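Local structure of Ice-binding protein (Flavobacteriaceae bacterium, 5UYT) at residues A[24-32]-A[194-202]; A[127-137]-A[156-164]. The protein is an ice-binding protein that probably attaches to ice crystals and lends antifreeze activity to its Antarctic bacterial host. One frame throughout, in Å; residues are numbered along the deposited sequence.

Contact 1 (A[24-32]-A[194-202]); sequences TGLSHITGD and VTGVTVRKP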
ATOM      1  N   THR A  24     -16.182  -7.197  -6.346  1.00 28.47           N
ATOM      2  CA  THR A  24     -17.088  -6.219  -6.950  1.00 29.74           C
ATOM      3  C   THR A  24     -16.815  -4.857  -6.339  1.00 28.69           C
ATOM      4  O   THR A  24     -16.643  -4.756  -5.124  1.00 27.39           O
ATOM      5  CB  THR A  24     -18.553  -6.527  -6.637  1.00 31.40           C
ATOM      6  OG1 THR A  24     -18.867  -7.858  -7.073  1.00 32.65           O
ATOM      7  CG2 THR A  24     -19.469  -5.505  -7.337  1.00 32.52           C
ATOM      8  N   GLY A  25     -16.818  -3.816  -7.177  1.00 29.09           N
ATOM      9  CA  GLY A  25     -16.658  -2.449  -6.689  1.00 29.37           C
ATOM     10  C   GLY A  25     -15.246  -2.080  -6.262  1.00 27.74           C
ATOM     11  O   GLY A  25     -14.268  -2.767  -6.596  1.00 27.23           O
ATOM     12  N   LEU A  26     -15.142  -0.990  -5.508  1.00 27.49           N
ATOM     13  CA  LEU A  26     -13.830  -0.471  -5.108  1.00 27.16           C
ATOM     14  C   LEU A  26     -13.423  -1.113  -3.782  1.00 25.98           C
ATOM     15  O   LEU A  26     -14.037  -0.851  -2.756  1.00 26.53           O
ATOM     16  CB  LEU A  26     -13.865   1.072  -4.995  1.00 27.99           C
ATOM     17  CG  LEU A  26     -12.527   1.765  -4.659  1.00 28.12           C
ATOM     18  CD1 LEU A  26     -11.501   1.535  -5.781  1.00 28.67           C
ATOM     19  CD2 LEU A  26     -12.712   3.272  -4.367  1.00 29.31           C
ATOM     20  N   SER A  27     -12.405  -1.958  -3.822  1.00 25.09           N
ATOM     21  CA  SER A  27     -11.919  -2.657  -2.635  1.00 24.81           C
ATOM     22  C   SER A  27     -10.460  -2.276  -2.430  1.00 24.64           C
ATOM     23  O   SER A  27      -9.742  -1.970  -3.410  1.00 25.45           O
ATOM     24  CB  SER A  27     -12.005  -4.169  -2.829  1.00 24.16           C
ATOM     25  OG  SER A  27     -13.367  -4.615  -2.751  1.00 24.57           O
ATOM     26  N   HIS A  28     -10.030  -2.303  -1.173  1.00 23.91           N
ATOM     27  CA  HIS A  28      -8.691  -1.893  -0.778  1.00 23.82           C
ATOM     28  C   HIS A  28      -8.040  -3.097  -0.093  1.00 23.10           C
ATOM     29  O   HIS A  28      -8.486  -3.546   0.976  1.00 22.97           O
ATOM     30  CB  HIS A  28      -8.766  -0.684   0.159  1.00 26.61           C
ATOM     31  CG  HIS A  28      -9.469   0.501  -0.438  1.00 28.93           C
ATOM     32  ND1 HIS A  28      -8.935   1.238  -1.468  1.00 30.39           N
ATOM     33  CD2 HIS A  28     -10.678   1.051  -0.169  1.00 31.21           C
ATOM     34  CE1 HIS A  28      -9.768   2.206  -1.801  1.00 30.62           C
ATOM     35  NE2 HIS A  28     -10.844   2.108  -1.038  1.00 32.76           N
ATOM     36  N   ILE A  29      -7.026  -3.663  -0.734  1.00 22.04           N
ATOM     37  CA  ILE A  29      -6.479  -4.946  -0.268  1.00 22.25           C
ATOM     38  C   ILE A  29      -4.987  -4.821  -0.094  1.00 21.87           C
ATOM     39  O   ILE A  29      -4.318  -4.360  -1.013  1.00 21.68           O
ATOM     40  CB  ILE A  29      -6.692  -6.102  -1.291  1.00 23.03           C
ATOM     41  CG1 ILE A  29      -8.177  -6.230  -1.738  1.00 24.79           C
ATOM     42  CG2 ILE A  29      -6.104  -7.412  -0.745  1.00 23.71           C
ATOM     43  CD1 ILE A  29      -9.106  -6.844  -0.721  1.00 25.56           C
ATOM     44  N   THR A  30      -4.483  -5.257   1.063  1.00 20.87           N
ATOM     45  CA  THR A  30      -3.048  -5.351   1.326  1.00 20.70           C
ATOM     46  C   THR A  30      -2.716  -6.789   1.687  1.00 20.91           C
ATOM     47  O   THR A  30      -3.133  -7.277   2.727  1.00 20.84           O
ATOM     48  CB  THR A  30      -2.596  -4.430   2.471  1.00 20.69           C
ATOM     49  OG1 THR A  30      -2.978  -3.094   2.155  1.00 20.87           O
ATOM     50  CG2 THR A  30      -1.041  -4.500   2.633  1.00 21.28           C
ATOM     51  N   GLY A  31      -1.920  -7.423   0.840  1.00 21.40           N
ATOM     52  CA  GLY A  31      -1.599  -8.844   0.949  1.00 22.09           C
ATOM     53  C   GLY A  31      -1.818  -9.480  -0.413  1.00 22.57           C
ATOM     54  O   GLY A  31      -2.549  -8.924  -1.270  1.00 21.96           O
ATOM     55  N   ASP A  32      -1.250 -10.670  -0.611  1.00 23.42           N
ATOM     56  CA  ASP A  32      -1.529 -11.394  -1.846  1.00 23.88           C
ATOM     57  C   ASP A  32      -3.012 -11.813  -1.904  1.00 24.57           C
ATOM     58  O   ASP A  32      -3.680 -11.977  -0.862  1.00 24.44           O
ATOM     59  CB  ASP A  32      -0.605 -12.602  -2.008  1.00 25.09           C
ATOM     60  CG  ASP A  32       0.852 -12.225  -2.264  1.00 25.99           C
ATOM     61  OD1 ASP A  32       1.174 -11.018  -2.376  1.00 24.62           O
ATOM     62  OD2 ASP A  32       1.692 -13.158  -2.336  1.00 27.46           O
ATOM     63  N   VAL A 194     -15.980 -11.003  -2.375  1.00 26.48           N
ATOM     64  CA  VAL A 194     -15.898  -9.755  -1.628  1.00 25.11           C
ATOM     65  C   VAL A 194     -16.513  -8.613  -2.445  1.00 25.40           C
ATOM     66  O   VAL A 194     -16.435  -8.607  -3.661  1.00 26.00           O
ATOM     67  CB  VAL A 194     -14.441  -9.422  -1.194  1.00 24.64           C
ATOM     68  CG1 VAL A 194     -13.861 -10.570  -0.375  1.00 24.55           C
ATOM     69  CG2 VAL A 194     -13.540  -9.086  -2.401  1.00 24.83           C
ATOM     70  N   THR A 195     -17.136  -7.657  -1.781  1.00 25.08           N
ATOM     71  CA  THR A 195     -17.757  -6.544  -2.501  1.00 26.57           C
ATOM     72  C   THR A 195     -17.460  -5.256  -1.724  1.00 25.44           C
ATOM     73  O   THR A 195     -17.953  -5.066  -0.609  1.00 25.87           O
ATOM     74  CB  THR A 195     -19.287  -6.778  -2.730  1.00 28.06           C
ATOM     75  OG1 THR A 195     -19.934  -6.915  -1.468  1.00 29.75           O
ATOM     76  CG2 THR A 195     -19.545  -8.073  -3.479  1.00 29.77           C
ATOM     77  N   GLY A 196     -16.639  -4.378  -2.300  1.00 24.69           N
ATOM     78  CA  GLY A 196     -16.356  -3.084  -1.701  1.00 23.90           C
ATOM     79  C   GLY A 196     -15.748  -3.208  -0.309  1.00 23.68           C
ATOM     80  O   GLY A 196     -16.185  -2.530   0.624  1.00 24.07           O
ATOM     81  N   VAL A 197     -14.726  -4.054  -0.167  1.00 22.29           N
ATOM     82  CA  VAL A 197     -14.174  -4.321   1.152  1.00 22.55           C
ATOM     83  C   VAL A 197     -12.814  -3.658   1.372  1.00 22.27           C
ATOM     84  O   VAL A 197     -12.164  -3.211   0.432  1.00 22.44           O
ATOM     85  CB  VAL A 197     -14.046  -5.826   1.443  1.00 22.23           C
ATOM     86  CG1 VAL A 197     -15.401  -6.495   1.248  1.00 22.64           C
ATOM     87  CG2 VAL A 197     -12.987  -6.467   0.541  1.00 22.33           C
ATOM     88  N   THR A 198     -12.373  -3.656   2.630  1.00 22.47           N
ATOM     89  CA  THR A 198     -10.976  -3.353   2.952  1.00 21.88           C
ATOM     90  C   THR A 198     -10.450  -4.533   3.728  1.00 22.15           C
ATOM     91  O   THR A 198     -11.058  -4.931   4.744  1.00 22.45           O
ATOM     92  CB  THR A 198     -10.863  -2.101   3.827  1.00 21.64           C
ATOM     93  OG1 THR A 198     -11.361  -0.982   3.091  1.00 22.23           O
ATOM     94  CG2 THR A 198      -9.372  -1.845   4.246  1.00 21.88           C
ATOM     95  N   VAL A 199      -9.352  -5.127   3.258  1.00 21.69           N
ATOM     96  CA  VAL A 199      -8.758  -6.288   3.959  1.00 22.03           C
ATOM     97  C   VAL A 199      -7.246  -6.045   3.938  1.00 22.46           C
ATOM     98  O   VAL A 199      -6.662  -5.942   2.859  1.00 23.42           O
ATOM     99  CB  VAL A 199      -9.045  -7.655   3.261  1.00 22.22           C
ATOM    100  CG1 VAL A 199      -8.423  -8.801   4.050  1.00 22.38           C
ATOM    101  CG2 VAL A 199     -10.527  -7.910   3.090  1.00 22.54           C
ATOM    102  N   ARG A 200      -6.632  -5.962   5.116  1.00 22.01           N
ATOM    103  CA  ARG A 200      -5.194  -5.746   5.217  0.50 22.36           C
ATOM    104  C   ARG A 200      -4.639  -6.814   6.144  1.00 22.83           C
ATOM    105  O   ARG A 200      -5.096  -6.950   7.291  1.00 22.40           O
ATOM    106  CB  ARG A 200      -4.900  -4.354   5.753  0.50 21.90           C
ATOM    107  CG  ARG A 200      -5.714  -3.265   5.057  0.50 21.56           C
ATOM    108  CD  ARG A 200      -4.880  -2.041   4.787  0.50 21.43           C
ATOM    109  NE  ARG A 200      -5.681  -0.909   4.352  0.50 21.06           N
ATOM    110  CZ  ARG A 200      -5.817  -0.529   3.084  0.50 20.68           C
ATOM    111  NH1 ARG A 200      -5.239  -1.228   2.087  0.50 20.96           N
ATOM    112  NH2 ARG A 200      -6.556   0.511   2.813  0.50 20.11           N
ATOM    113  N   LYS A 201      -3.686  -7.594   5.640  1.00 23.23           N
ATOM    114  CA  LYS A 201      -3.090  -8.640   6.479  1.00 24.32           C
ATOM    115  C   LYS A 201      -2.443  -8.004   7.719  1.00 25.54           C
ATOM    116  O   LYS A 201      -1.917  -6.863   7.662  1.00 25.18           O
ATOM    117  CB  LYS A 201      -2.114  -9.511   5.676  1.00 25.07           C
ATOM    118  CG  LYS A 201      -0.882  -8.779   5.176  1.00 25.39           C
ATOM    119  CD  LYS A 201      -0.003  -9.690   4.329  1.00 26.50           C
ATOM    120  CE  LYS A 201       1.273  -8.980   3.914  1.00 27.21           C
ATOM    121  NZ  LYS A 201       2.179  -9.858   3.085  1.00 28.46           N
ATOM    122  N   PRO A 202      -2.525  -8.689   8.868  1.00 27.12           N
ATOM    123  CA  PRO A 202      -1.965  -8.124  10.084  1.00 28.42           C
ATOM    124  C   PRO A 202      -0.445  -8.148  10.035  1.00 29.55           C
ATOM    125  O   PRO A 202       0.138  -9.019   9.405  1.00 30.72           O
ATOM    126  CB  PRO A 202      -2.498  -9.035  11.206  1.00 28.75           C
ATOM    127  CG  PRO A 202      -3.040 -10.237  10.547  1.00 29.07           C
ATOM    128  CD  PRO A 202      -3.140 -10.016   9.067  1.00 27.42           C
TER
HETATM  129  O   HOH W   1     -17.591 -10.154  -5.802  1.00 28.88           O
HETATM  130  O   HOH W   2      -4.146  -0.901  -0.861  1.00 27.42           O

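Contact 2 (A[127-137]-A[156-164]); sequences LSSAANTQVLL and LATNTVMKG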
ATOM      1  N   LEU A 127     -20.453 -19.107  10.549  1.00 32.02           N
ATOM      2  CA  LEU A 127     -20.273 -17.867  11.295  1.00 31.87           C
ATOM      3  C   LEU A 127     -20.842 -16.712  10.471  1.00 31.53           C
ATOM      4  O   LEU A 127     -20.440 -16.522   9.336  1.00 31.73           O
ATOM      5  CB  LEU A 127     -18.801 -17.644  11.619  1.00 30.88           C
ATOM      6  CG  LEU A 127     -18.411 -16.310  12.269  1.00 29.90           C
ATOM      7  CD1 LEU A 127     -18.928 -16.206  13.705  1.00 30.47           C
ATOM      8  CD2 LEU A 127     -16.896 -16.134  12.212  1.00 29.50           C
ATOM      9  N   SER A 128     -21.795 -15.981  11.040  1.00 31.93           N
ATOM     10  CA  SER A 128     -22.439 -14.845  10.377  1.00 33.07           C
ATOM     11  C   SER A 128     -22.298 -13.647  11.272  1.00 31.58           C
ATOM     12  O   SER A 128     -22.154 -13.803  12.486  1.00 33.10           O
ATOM     13  CB  SER A 128     -23.930 -15.109  10.192  1.00 35.51           C
ATOM     14  OG  SER A 128     -24.111 -16.040   9.154  1.00 41.15           O
ATOM     15  N   SER A 129     -22.321 -12.452  10.699  1.00 29.91           N
ATOM     16  CA  SER A 129     -22.444 -11.250  11.529  1.00 28.43           C
ATOM     17  C   SER A 129     -23.668 -10.457  11.074  1.00 28.74           C
ATOM     18  O   SER A 129     -24.125 -10.607   9.923  1.00 28.42           O
ATOM     19  CB  SER A 129     -21.192 -10.368  11.418  1.00 27.28           C
ATOM     20  OG  SER A 129     -21.049  -9.850  10.089  1.00 26.97           O
ATOM     21  N   ALA A 130     -24.179  -9.632  11.984  1.00 27.80           N
ATOM     22  CA  ALA A 130     -25.209  -8.640  11.681  1.00 28.04           C
ATOM     23  C   ALA A 130     -24.551  -7.391  11.109  1.00 26.98           C
ATOM     24  O   ALA A 130     -23.357  -7.160  11.348  1.00 26.42           O
ATOM     25  CB  ALA A 130     -25.984  -8.300  12.953  1.00 28.78           C
ATOM     26  N   ALA A 131     -25.301  -6.591  10.351  1.00 26.98           N
ATOM     27  CA  ALA A 131     -24.738  -5.350   9.796  1.00 26.86           C
ATOM     28  C   ALA A 131     -24.175  -4.518  10.935  1.00 26.66           C
ATOM     29  O   ALA A 131     -24.772  -4.467  12.033  1.00 26.82           O
ATOM     30  CB  ALA A 131     -25.803  -4.576   9.024  1.00 27.75           C
ATOM     31  N   ASN A 132     -23.006  -3.915  10.686  1.00 26.15           N
ATOM     32  CA  ASN A 132     -22.373  -2.920  11.594  1.00 26.36           C
ATOM     33  C   ASN A 132     -21.758  -3.527  12.832  1.00 26.19           C
ATOM     34  O   ASN A 132     -21.389  -2.794  13.748  1.00 26.48           O
ATOM     35  CB  ASN A 132     -23.363  -1.826  12.013  1.00 27.92           C
ATOM     36  CG  ASN A 132     -24.096  -1.219  10.840  1.00 28.64           C
ATOM     37  OD1 ASN A 132     -23.480  -0.761   9.889  1.00 28.47           O
ATOM     38  ND2 ASN A 132     -25.424  -1.248  10.888  1.00 29.27           N
ATOM     39  N   THR A 133     -21.629  -4.856  12.861  1.00 25.59           N
ATOM     40  CA  THR A 133     -20.884  -5.546  13.908  1.00 25.97           C
ATOM     41  C   THR A 133     -19.463  -5.014  13.965  1.00 25.75           C
ATOM     42  O   THR A 133     -18.853  -4.780  12.916  1.00 24.68           O
ATOM     43  CB  THR A 133     -20.804  -7.043  13.585  1.00 26.30           C
ATOM     44  OG1 THR A 133     -22.132  -7.590  13.605  1.00 26.39           O
ATOM     45  CG2 THR A 133     -19.901  -7.804  14.591  1.00 26.59           C
ATOM     46  N   GLN A 134     -18.909  -4.875  15.169  1.00 26.28           N
ATOM     47  CA  GLN A 134     -17.493  -4.461  15.294  1.00 26.66           C
ATOM     48  C   GLN A 134     -16.705  -5.311  16.276  1.00 26.37           C
ATOM     49  O   GLN A 134     -17.052  -5.391  17.460  1.00 26.94           O
ATOM     50  CB  GLN A 134     -17.412  -3.005  15.690  1.00 28.73           C
ATOM     51  CG  GLN A 134     -17.938  -2.095  14.596  1.00 31.46           C
ATOM     52  CD  GLN A 134     -17.561  -0.654  14.821  1.00 34.71           C
ATOM     53  OE1 GLN A 134     -18.227   0.244  14.326  1.00 38.74           O
ATOM     54  NE2 GLN A 134     -16.481  -0.423  15.554  1.00 36.54           N
ATOM     55  N   VAL A 135     -15.633  -5.911  15.784  1.00 25.31           N
ATOM     56  CA  VAL A 135     -14.677  -6.592  16.639  1.00 25.76           C
ATOM     57  C   VAL A 135     -13.539  -5.614  16.939  1.00 26.11           C
ATOM     58  O   VAL A 135     -12.935  -5.075  16.023  1.00 24.74           O
ATOM     59  CB  VAL A 135     -14.172  -7.890  15.981  1.00 25.95           C
ATOM     60  CG1 VAL A 135     -13.086  -8.554  16.835  1.00 26.38           C
ATOM     61  CG2 VAL A 135     -15.356  -8.834  15.819  1.00 26.50           C
ATOM     62  N   LEU A 136     -13.302  -5.372  18.226  1.00 26.89           N
ATOM     63  CA  LEU A 136     -12.353  -4.352  18.671  1.00 26.94           C
ATOM     64  C   LEU A 136     -11.215  -5.010  19.442  1.00 27.28           C
ATOM     65  O   LEU A 136     -11.420  -6.039  20.113  1.00 27.37           O
ATOM     66  CB  LEU A 136     -13.052  -3.331  19.582  1.00 28.17           C
ATOM     67  CG  LEU A 136     -14.374  -2.718  19.106  1.00 29.23           C
ATOM     68  CD1 LEU A 136     -15.027  -1.883  20.200  1.00 29.50           C
ATOM     69  CD2 LEU A 136     -14.176  -1.871  17.856  1.00 27.69           C
ATOM     70  N   LEU A 137     -10.010  -4.435  19.316  1.00 26.81           N
ATOM     71  CA  LEU A 137      -8.858  -4.908  20.068  1.00 27.52           C
ATOM     72  C   LEU A 137      -8.435  -3.874  21.110  1.00 28.01           C
ATOM     73  O   LEU A 137      -8.418  -2.660  20.843  1.00 27.71           O
ATOM     74  CB  LEU A 137      -7.666  -5.229  19.145  1.00 27.73           C
ATOM     75  CG  LEU A 137      -7.948  -6.134  17.943  1.00 28.06           C
ATOM     76  CD1 LEU A 137      -6.712  -6.213  17.043  1.00 29.20           C
ATOM     77  CD2 LEU A 137      -8.451  -7.521  18.374  1.00 29.01           C
ATOM     78  N   LEU A 156     -20.040 -12.206   6.422  1.00 25.60           N
ATOM     79  CA  LEU A 156     -19.991 -10.988   7.210  1.00 24.56           C
ATOM     80  C   LEU A 156     -20.825  -9.901   6.565  1.00 24.38           C
ATOM     81  O   LEU A 156     -20.594  -9.543   5.401  1.00 23.85           O
ATOM     82  CB  LEU A 156     -18.534 -10.541   7.456  1.00 24.06           C
ATOM     83  CG  LEU A 156     -17.665 -11.649   8.080  1.00 24.29           C
ATOM     84  CD1 LEU A 156     -16.311 -11.054   8.445  1.00 24.16           C
ATOM     85  CD2 LEU A 156     -18.311 -12.251   9.328  1.00 25.13           C
ATOM     86  N   ALA A 157     -21.787  -9.376   7.343  1.00 24.48           N
ATOM     87  CA  ALA A 157     -22.771  -8.408   6.870  1.00 24.71           C
ATOM     88  C   ALA A 157     -22.154  -7.055   6.613  1.00 24.34           C
ATOM     89  O   ALA A 157     -21.026  -6.781   7.047  1.00 24.39           O
ATOM     90  CB  ALA A 157     -23.896  -8.263   7.885  1.00 25.19           C
ATOM     91  N   THR A 158     -22.915  -6.210   5.916  1.00 25.09           N
ATOM     92  CA  THR A 158     -22.442  -4.891   5.521  1.00 24.98           C
ATOM     93  C   THR A 158     -21.785  -4.127   6.681  1.00 24.75           C
ATOM     94  O   THR A 158     -22.295  -4.093   7.814  1.00 24.30           O
ATOM     95  CB  THR A 158     -23.574  -4.034   4.956  1.00 26.44           C
ATOM     96  OG1 THR A 158     -24.582  -3.918   5.951  1.00 27.43           O
ATOM     97  CG2 THR A 158     -24.198  -4.719   3.751  1.00 26.73           C
ATOM     98  N   ASN A 159     -20.653  -3.501   6.360  1.00 24.37           N
ATOM     99  CA  ASN A 159     -19.895  -2.668   7.325  1.00 24.59           C
ATOM    100  C   ASN A 159     -19.397  -3.408   8.588  1.00 24.41           C
ATOM    101  O   ASN A 159     -19.142  -2.766   9.607  1.00 24.84           O
ATOM    102  CB  ASN A 159     -20.670  -1.398   7.688  1.00 26.59           C
ATOM    103  CG  ASN A 159     -20.980  -0.548   6.474  1.00 28.34           C
ATOM    104  OD1 ASN A 159     -20.138  -0.358   5.607  1.00 29.87           O
ATOM    105  ND2 ASN A 159     -22.209  -0.089   6.373  1.00 30.17           N
ATOM    106  N   THR A 160     -19.226  -4.727   8.518  1.00 23.52           N
ATOM    107  CA  THR A 160     -18.656  -5.460   9.658  1.00 23.70           C
ATOM    108  C   THR A 160     -17.174  -5.127   9.817  1.00 23.11           C
ATOM    109  O   THR A 160     -16.406  -5.236   8.847  1.00 23.34           O
ATOM    110  CB  THR A 160     -18.849  -6.989   9.520  1.00 24.10           C
ATOM    111  OG1 THR A 160     -20.245  -7.273   9.626  1.00 25.71           O
ATOM    112  CG2 THR A 160     -18.092  -7.758  10.629  1.00 23.73           C
ATOM    113  N   VAL A 161     -16.780  -4.710  11.016  1.00 22.85           N
ATOM    114  CA  VAL A 161     -15.361  -4.537  11.339  1.00 22.93           C
ATOM    115  C   VAL A 161     -14.873  -5.834  11.981  1.00 23.47           C
ATOM    116  O   VAL A 161     -15.376  -6.244  13.054  1.00 24.97           O
ATOM    117  CB  VAL A 161     -15.145  -3.355  12.280  1.00 23.00           C
ATOM    118  CG1 VAL A 161     -13.680  -3.315  12.746  1.00 23.11           C
ATOM    119  CG2 VAL A 161     -15.565  -2.057  11.582  1.00 23.48           C
ATOM    120  N   MET A 162     -13.945  -6.508  11.311  1.00 23.05           N
ATOM    121  CA  MET A 162     -13.499  -7.843  11.725  1.00 23.47           C
ATOM    122  C   MET A 162     -11.985  -7.883  11.970  1.00 23.25           C
ATOM    123  O   MET A 162     -11.224  -7.160  11.339  1.00 22.82           O
ATOM    124  CB  MET A 162     -13.910  -8.891  10.673  1.00 23.08           C
ATOM    125  CG  MET A 162     -13.702 -10.358  11.077  1.00 24.12           C
ATOM    126  SD  MET A 162     -14.672 -10.815  12.529  1.00 25.26           S
ATOM    127  CE  MET A 162     -14.521 -12.601  12.312  1.00 24.99           C
ATOM    128  N   LYS A 163     -11.569  -8.733  12.915  1.00 24.32           N
ATOM    129  CA  LYS A 163     -10.167  -8.903  13.260  1.00 24.55           C
ATOM    130  C   LYS A 163      -9.804 -10.368  13.220  1.00 25.53           C
ATOM    131  O   LYS A 163     -10.569 -11.237  13.681  1.00 25.33           O
ATOM    132  CB  LYS A 163      -9.867  -8.383  14.672  1.00 24.68           C
ATOM    133  CG  LYS A 163     -10.323  -6.959  14.932  1.00 25.07           C
ATOM    134  CD  LYS A 163      -9.450  -5.981  14.156  1.00 24.69           C
ATOM    135  CE  LYS A 163      -9.906  -4.550  14.405  1.00 25.68           C
ATOM    136  NZ  LYS A 163      -9.182  -3.647  13.475  1.00 27.81           N
ATOM    137  N   GLY A 164      -8.620 -10.629  12.674  1.00 25.79           N
ATOM    138  CA  GLY A 164      -8.019 -11.937  12.759  1.00 26.24           C
ATOM    139  C   GLY A 164      -7.997 -12.764  11.502  1.00 26.50           C
ATOM    140  O   GLY A 164      -8.541 -12.399  10.458  1.00 25.68           O
TER
HETATM  141  O   HOH W   3     -24.260  -1.601   7.199  1.00 37.56           O
HETATM  142  O   HOH W   4     -19.148  -0.740  11.222  1.00 34.01           O

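Contact 1 (A[24-32]-A[194-202])
Val194 O accepts Thr24 N at 3.0 Å, and a water that donates to the same carbonyl also bonds Thr24 OG1. Thr195 lies alongside Thr24: with its hydroxyl set between backbone N and carbonyl carbon (chi1 60°), it turns methyl CG2 to within 3.7 Å of Thr24 CB. Gly196 N donates to Thr24 O, and beyond it the register slips by one residue. Ser27 OG, also bonded to Asn23 OD1, accepts Val197 N at 3.0 Å (N-H...O angle 156°). Val197 O takes His28 N, starting the parallel pairing of strands 28-30 and 198-200. These are adjoining rungs of a right-handed beta-helix, brought together from distant parts of the sequence. Thr198 OG1 lies in the plane of the His28 ring, at its edge, 3.9 Å from CD2. Val199 bonds His28 O through its N and Thr30 N through its O; on the buried face its CB sits 4.1 Å from Ile29 CD1, with Ala13 and Leu175 packed nearby. Arg200 was modelled in two conformers, so its end is less certain; in one, NH1 donates to Thr30 OG1 at 2.9 Å, the hydroxyl 15° out of the guanidinium plane, and Thr198 CG2 lies over one face toward the rim. Lys201 N bonds Thr30 O, and the extended Lys201 side chain brings its CD to 3.8 Å from Gly31 CA before NZ makes a weak bond to Asn11 O.

Contact 2 (A[127-137]-A[156-164])
Ser129 and Thr160 meet through their hydroxyls at the corner where two successive coils of the beta-helix turn. Rotated between its backbone N and carbonyl carbon (chi1 65°), Ser129 OG donates to Thr160 OG1 at 2.7 Å and accepts Ala157 N at 2.9 Å. Thr160 OG1 in turn donates to Ala157 O at 2.7 Å, from above the carbonyl plane on the same face as Thr160 N. Thr133 OG1 repeats this bond one coil away, reaching Ala130 O, so each type II turn is clasped by the threonine that ends it. Asn132 N donates to Thr158 O, joining the turns through their backbones. Asn132 and Asn159, both at positive phi, run side by side with amide planes 17° apart; a water donates to Asn132 OD1, bonds Thr158 OG1 and weakly accepts from Asn159 ND2. Val161 binds Thr133 O and Val135 N through its backbone, while Gln134 CG lies 3.8 Å from Val161 CG2. Inward, Val135 CG2 comes within 3.9 Å of Met162 SD. Lys163 bends at chi2 (-71°): its CG slides past Val135 CG1 at 3.7 Å and lies 3.9 Å from Leu137 CG; its NZ ends in a salt bridge to Glu182. A relay of hydroxyls, which satisfies Ala157 N and O, and one backbone bond thus join the two corners, whereas further on Lys163 N is buried without a partner.

In the fold
From the N terminus, residues 24-32 begin at the end of strand 21-24, run through strand 28-30 and meet their partner only when the chain arrives at 194-202, so contact 1 closes a long loop that holds helix 55-73 and several coils. Nested inside it, contact 2 closes the short loop from 127-137 to 156-164, a single turn of the solenoid. Both reach the seven-strand parallel sheet in which 21-24, 192-195, 173-175, 154-156 and 127-129 follow one another. Contact 1 thus joins an early coil to a late one, while contact 2 joins consecutive coils. Their centres are 15 Å apart and their nearest atoms about 6 Å, without touching.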